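Local coordinates for M152 protein (Murid herpesvirus 1, PDB 4G59) that probably shields infected cells from natural killer and T cells by binding RAE-1 ligands and retaining MHC class I molecules, at residues 82-87 and 112-117; 249-254 and 259-264. All blocks are in the same frame, centred on the assembly; numbering follows the deposited sequence.

Interaction 1: residues 82-87 and 112-117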
loop_
_atom_site.group_PDB
_atom_site.type_symbol
_atom_site.label_atom_id
_atom_site.label_comp_id
_atom_site.label_asym_id
_atom_site.label_seq_id
_atom_site.Cartn_x
_atom_site.Cartn_y
_atom_site.Cartn_z
ATOM N N TYR B 82 1.283 -5.089 21.421
ATOM C CA TYR B 82 0.738 -4.149 22.398
ATOM C C TYR B 82 1.688 -3.966 23.585
ATOM O O TYR B 82 2.022 -2.832 23.934
ATOM C CB TYR B 82 -0.649 -4.584 22.878
ATOM C CG TYR B 82 -1.132 -3.835 24.103
ATOM C CD1 TYR B 82 -1.548 -2.513 24.015
ATOM C CD2 TYR B 82 -1.172 -4.449 25.349
ATOM C CE1 TYR B 82 -1.989 -1.824 25.134
ATOM C CE2 TYR B 82 -1.610 -3.766 26.471
ATOM C CZ TYR B 82 -2.013 -2.454 26.356
ATOM O OH TYR B 82 -2.445 -1.762 27.463
ATOM N N GLU B 83 2.121 -5.067 24.202
ATOM C CA GLU B 83 3.120 -4.989 25.275
ATOM C C GLU B 83 4.363 -4.244 24.803
ATOM O O GLU B 83 4.805 -3.309 25.461
ATOM C CB GLU B 83 3.540 -6.371 25.777
ATOM C CG GLU B 83 2.405 -7.309 26.132
ATOM C CD GLU B 83 1.593 -6.852 27.322
ATOM O OE1 GLU B 83 2.194 -6.442 28.334
ATOM O OE2 GLU B 83 0.345 -6.915 27.248
ATOM N N TYR B 84 4.914 -4.663 23.664
ATOM C CA TYR B 84 6.154 -4.093 23.140
ATOM C C TYR B 84 6.057 -2.585 23.029
ATOM O O TYR B 84 6.925 -1.868 23.533
ATOM C CB TYR B 84 6.459 -4.685 21.769
ATOM C CG TYR B 84 7.666 -4.105 21.060
ATOM C CD1 TYR B 84 8.770 -3.650 21.760
ATOM C CD2 TYR B 84 7.699 -4.026 19.676
ATOM C CE1 TYR B 84 9.877 -3.134 21.098
ATOM C CE2 TYR B 84 8.796 -3.504 19.007
ATOM C CZ TYR B 84 9.875 -3.059 19.719
ATOM O OH TYR B 84 10.962 -2.544 19.052
ATOM N N ILE B 85 4.995 -2.119 22.374
ATOM C CA ILE B 85 4.786 -0.693 22.141
ATOM C C ILE B 85 4.676 0.107 23.449
ATOM O O ILE B 85 5.361 1.129 23.619
ATOM C CB ILE B 85 3.552 -0.447 21.236
ATOM C CG1 ILE B 85 3.921 -0.642 19.769
ATOM C CG2 ILE B 85 2.988 0.953 21.455
ATOM C CD1 ILE B 85 4.986 0.326 19.282
ATOM N N MET B 86 3.831 -0.365 24.368
ATOM C CA MET B 86 3.644 0.298 25.658
ATOM C C MET B 86 4.917 0.299 26.526
ATOM O O MET B 86 5.333 1.349 27.008
ATOM C CB MET B 86 2.467 -0.316 26.432
ATOM C CG MET B 86 1.099 -0.148 25.767
ATOM S SD MET B 86 0.659 1.555 25.340
ATOM C CE MET B 86 0.225 2.221 26.947
ATOM N N ASN B 87 5.528 -0.871 26.710
ATOM C CA ASN B 87 6.712 -1.023 27.561
ATOM C C ASN B 87 8.015 -0.401 27.044
ATOM O O ASN B 87 8.882 -0.049 27.837
ATOM C CB ASN B 87 6.972 -2.501 27.870
ATOM C CG ASN B 87 5.804 -3.173 28.562
ATOM O OD1 ASN B 87 4.856 -2.516 28.991
ATOM N ND2 ASN B 87 5.872 -4.497 28.683
ATOM N N GLN B 112 11.310 -6.899 11.370
ATOM C CA GLN B 112 10.626 -5.823 12.088
ATOM C C GLN B 112 10.858 -4.551 11.291
ATOM O O GLN B 112 12.010 -4.226 10.975
ATOM C CB GLN B 112 11.215 -5.660 13.500
ATOM C CG GLN B 112 10.464 -4.690 14.430
ATOM C CD GLN B 112 11.217 -4.420 15.746
ATOM O OE1 GLN B 112 12.216 -5.080 16.057
ATOM N NE2 GLN B 112 10.744 -3.442 16.507
ATOM N N MET B 113 9.778 -3.842 10.951
ATOM C CA MET B 113 9.917 -2.578 10.236
ATOM C C MET B 113 9.196 -1.419 10.912
ATOM O O MET B 113 8.083 -1.578 11.438
ATOM C CB MET B 113 9.451 -2.699 8.781
ATOM C CG MET B 113 10.234 -3.681 7.950
ATOM S SD MET B 113 9.477 -5.320 7.958
ATOM C CE MET B 113 9.915 -5.849 6.289
ATOM N N MET B 114 9.837 -0.257 10.884
ATOM C CA MET B 114 9.187 0.982 11.301
ATOM C C MET B 114 9.353 2.048 10.239
ATOM O O MET B 114 10.476 2.311 9.800
ATOM C CB MET B 114 9.753 1.506 12.631
ATOM C CG MET B 114 9.172 0.815 13.861
ATOM S SD MET B 114 9.514 1.612 15.459
ATOM C CE MET B 114 8.842 0.286 16.452
ATOM N N ASP B 115 8.242 2.656 9.823
ATOM C CA ASP B 115 8.301 3.789 8.894
ATOM C C ASP B 115 9.078 3.520 7.597
ATOM O O ASP B 115 9.883 4.355 7.161
ATOM C CB ASP B 115 8.846 5.037 9.614
ATOM C CG ASP B 115 7.960 5.466 10.774
ATOM O OD1 ASP B 115 6.807 5.010 10.835
ATOM O OD2 ASP B 115 8.396 6.268 11.617
ATOM N N GLY B 116 8.838 2.360 6.991
ATOM C CA GLY B 116 9.523 1.988 5.767
ATOM C C GLY B 116 10.925 1.419 5.965
ATOM O O GLY B 116 11.537 0.944 5.013
ATOM N N ASN B 117 11.443 1.472 7.188
ATOM C CA ASN B 117 12.803 0.998 7.467
ATOM C C ASN B 117 12.790 -0.350 8.165
ATOM O O ASN B 117 12.068 -0.522 9.141
ATOM C CB ASN B 117 13.562 1.986 8.375
ATOM C CG ASN B 117 13.800 3.340 7.725
ATOM O OD1 ASN B 117 14.300 3.433 6.598
ATOM N ND2 ASN B 117 13.442 4.405 8.445
#
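Tyr84, on helix 68-89, and Gln112, near the end of strand 106-114, have backbones that stay well apart, with their CA atoms 12.0 Å from each other although they are the nearest such pair between 82-87 and 112-117. Long side chains span that gap from opposite directions. Both start the same way: CG of Tyr84 lies opposite its backbone N (chi1 176°), as does CG of Gln112 (chi1 -172°), and the glutamine then runs on fully extended, bringing its amide to the hydroxyl end of the ring. In the model Tyr84 OH lies 2.7 Å from Gln112 NE2. The amide is probably turned over, however, so which of its two end atoms meets the hydroxyl is not settled. The amide sits at the ring edge, near the ring plane, with its own plane turned 70° from the ring. Two residues along the strand, Met114 points its extended thioether chain toward the helix as well, so that its terminal methyl CE ends 4.4 Å from Tyr84 OH, a loose apolar neighbour. All three residues are buried. Phe97 of strand 95-103 and Ile145 of helix 142-148 touch both Tyr84 and Gln112, and the Tyr84 ring also stacks with Tyr148.

Beyond Met114 the strand reverses through a type I' turn closed by Asn117 N to Met114 O (2.9 Å) and Met114 N to Asn117 O (2.8 Å). At its corner Asp115 makes salt bridges to Arg93 and to a basic side chain of the other protein in the assembly. A helix laid across an antiparallel sheet, as here, is the build of the MHC class I-like platform domain, in keeping with the family of this region.

Interaction 2: residues 249-254 and 259-264; sequences AFVISS and YATVKY
Segments 249-254 and 259-264 are the two arms of an antiparallel beta hairpin, central in the four-stranded sheet of what is probably the immunoglobulin-like, alpha3-type domain of this MHC-like chain. The N-to-C directions of the two strands are 161° apart, close to antiparallel, and four backbone hydrogen bonds hold them. Phe250 and Val262 form one hydrogen-bonded pair, through Phe250 N to Val262 O and Val262 N to Phe250 O, both 2.9 Å. Ile252 and Ala260 form the next, with Ile252 N to Ala260 O at 2.9 Å and nearly straight (171° at the hydrogen), and Ala260 N to Ile252 O at 2.8 Å.

Phe250, Ile252, Ala260 and Val262 share one face, where Ile252 CD1 reaches Val262 CG2 (3.9 Å); Leu188 and Cys199 of the opposing sheet cover Phe250 and Val262, as expected inside a beta sandwich. Val262 O also lies in plane at the edge of the Phe250 ring. The other face carries Val251, Ser253, Tyr259 and Thr261. Ser253 there touches the N-acetylglucosamine of a glycan, and Phe10 stacks on the Tyr259 ring. With chi1 at 65°, CG of Tyr259 sits between its own backbone N and carbonyl carbon, which carries the ring obliquely past Val251, where Tyr259 CD1 meets Val251 CG1 at 3.9 Å.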
loop_
_atom_site.group_PDB
_atom_site.type_symbol
_atom_site.label_atom_id
_atom_site.label_comp_id
_atom_site.label_asym_id
_atom_site.label_seq_id
_atom_site.Cartn_x
_atom_site.Cartn_y
_atom_site.Cartn_z
ATOM N N ALA B 249 3.237 -1.420 -25.234
ATOM C CA ALA B 249 2.416 -2.530 -24.782
ATOM C C ALA B 249 2.658 -2.781 -23.319
ATOM O O ALA B 249 3.799 -2.717 -22.841
ATOM C CB ALA B 249 2.675 -3.790 -25.598
ATOM N N PHE B 250 1.575 -3.049 -22.598
ATOM C CA PHE B 250 1.711 -3.446 -21.206
ATOM C C PHE B 250 1.992 -4.931 -21.196
ATOM O O PHE B 250 1.348 -5.686 -21.922
ATOM C CB PHE B 250 0.420 -3.153 -20.449
ATOM C CG PHE B 250 0.174 -1.680 -20.220
ATOM C CD1 PHE B 250 0.648 -1.065 -19.084
ATOM C CD2 PHE B 250 -0.540 -0.923 -21.140
ATOM C CE1 PHE B 250 0.425 0.289 -18.858
ATOM C CE2 PHE B 250 -0.766 0.449 -20.927
ATOM C CZ PHE B 250 -0.284 1.051 -19.785
ATOM N N VAL B 251 2.961 -5.358 -20.394
ATOM C CA VAL B 251 3.210 -6.785 -20.207
ATOM C C VAL B 251 2.847 -7.163 -18.783
ATOM O O VAL B 251 3.306 -6.532 -17.825
ATOM C CB VAL B 251 4.667 -7.185 -20.504
ATOM C CG1 VAL B 251 4.846 -8.697 -20.340
ATOM C CG2 VAL B 251 5.039 -6.771 -21.907
ATOM N N ILE B 252 1.994 -8.180 -18.668
ATOM C CA ILE B 252 1.538 -8.676 -17.383
ATOM C C ILE B 252 2.049 -10.090 -17.268
ATOM O O ILE B 252 1.735 -10.934 -18.105
ATOM C CB ILE B 252 0.015 -8.697 -17.328
ATOM C CG1 ILE B 252 -0.541 -7.289 -17.509
ATOM C CG2 ILE B 252 -0.445 -9.227 -16.007
ATOM C CD1 ILE B 252 -2.062 -7.243 -17.720
ATOM N N SER B 253 2.854 -10.360 -16.253
ATOM C CA SER B 253 3.458 -11.672 -16.140
ATOM C C SER B 253 3.136 -12.364 -14.817
ATOM O O SER B 253 3.034 -11.730 -13.770
ATOM C CB SER B 253 4.959 -11.567 -16.337
ATOM O OG SER B 253 5.544 -11.038 -15.180
ATOM N N SER B 254 2.967 -13.679 -14.890
ATOM C CA SER B 254 2.538 -14.486 -13.757
ATOM C C SER B 254 3.646 -15.451 -13.366
ATOM O O SER B 254 4.355 -15.974 -14.229
ATOM C CB SER B 254 1.297 -15.278 -14.149
ATOM O OG SER B 254 1.058 -16.319 -13.221
ATOM N N TYR B 259 2.502 -15.011 -19.693
ATOM C CA TYR B 259 2.392 -13.559 -19.664
ATOM C C TYR B 259 1.481 -13.097 -20.776
ATOM O O TYR B 259 1.338 -13.791 -21.788
ATOM C CB TYR B 259 3.758 -12.876 -19.735
ATOM C CG TYR B 259 4.524 -13.068 -21.019
ATOM C CD1 TYR B 259 4.421 -12.150 -22.059
ATOM C CD2 TYR B 259 5.382 -14.149 -21.182
ATOM C CE1 TYR B 259 5.143 -12.312 -23.232
ATOM C CE2 TYR B 259 6.103 -14.320 -22.353
ATOM C CZ TYR B 259 5.979 -13.401 -23.372
ATOM O OH TYR B 259 6.699 -13.582 -24.528
ATOM N N ALA B 260 0.851 -11.935 -20.588
ATOM C CA ALA B 260 -0.049 -11.390 -21.595
ATOM C C ALA B 260 0.399 -9.997 -21.996
ATOM O O ALA B 260 0.846 -9.207 -21.159
ATOM C CB ALA B 260 -1.469 -11.349 -21.076
ATOM N N THR B 261 0.287 -9.685 -23.282
ATOM C CA THR B 261 0.558 -8.326 -23.726
ATOM C C THR B 261 -0.802 -7.688 -23.950
ATOM O O THR B 261 -1.730 -8.348 -24.466
ATOM C CB THR B 261 1.386 -8.289 -25.021
ATOM O OG1 THR B 261 0.683 -9.006 -26.038
ATOM C CG2 THR B 261 2.723 -8.960 -24.819
ATOM N N VAL B 262 -0.932 -6.426 -23.537
ATOM C CA VAL B 262 -2.184 -5.711 -23.723
ATOM C C VAL B 262 -1.815 -4.405 -24.386
ATOM O O VAL B 262 -0.948 -3.683 -23.887
ATOM C CB VAL B 262 -2.894 -5.404 -22.395
ATOM C CG1 VAL B 262 -4.323 -4.991 -22.660
ATOM C CG2 VAL B 262 -2.855 -6.596 -21.447
ATOM N N LYS B 263 -2.463 -4.104 -25.510
ATOM C CA LYS B 263 -2.151 -2.887 -26.250
ATOM C C LYS B 263 -3.262 -2.564 -27.220
ATOM O O LYS B 263 -4.210 -3.337 -27.330
ATOM C CB LYS B 263 -0.856 -3.071 -27.018
ATOM C CG LYS B 263 -0.971 -4.094 -28.097
ATOM C CD LYS B 263 0.249 -4.030 -28.976
ATOM C CE LYS B 263 0.031 -4.889 -30.207
ATOM N NZ LYS B 263 -1.124 -4.469 -31.071
ATOM N N TYR B 264 -3.169 -1.426 -27.904
ATOM C CA TYR B 264 -4.158 -1.070 -28.926
ATOM C C TYR B 264 -3.700 -1.531 -30.328
ATOM O O TYR B 264 -2.503 -1.485 -30.647
ATOM C CB TYR B 264 -4.376 0.449 -28.957
ATOM C CG TYR B 264 -4.971 1.092 -27.719
ATOM C CD1 TYR B 264 -4.199 1.918 -26.910
ATOM C CD2 TYR B 264 -6.317 0.923 -27.393
ATOM C CE1 TYR B 264 -4.739 2.538 -25.783
ATOM C CE2 TYR B 264 -6.874 1.536 -26.268
ATOM C CZ TYR B 264 -6.077 2.344 -25.466
ATOM O OH TYR B 264 -6.625 2.961 -24.351
#

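The two contacts belong to different parts of the molecule and lie on opposite sides of the chain's centre: their centres are about 39 Å apart, their nearest atoms about 22 Å, and nothing touches between them. Interaction 1 closes before interaction 2 opens along the sequence. One joins a helix to a sheet through the ends of side chains; the other joins neighbouring strands chiefly through backbone hydrogen bonds. Their surroundings differ as well. The turn at 114-117 meets the other protein of the assembly, whereas no second protein chain touches 249-254 or 259-264, where the side chain of Ser253 instead lies about 4 Å from a sugar, close to glycosylated Asn210.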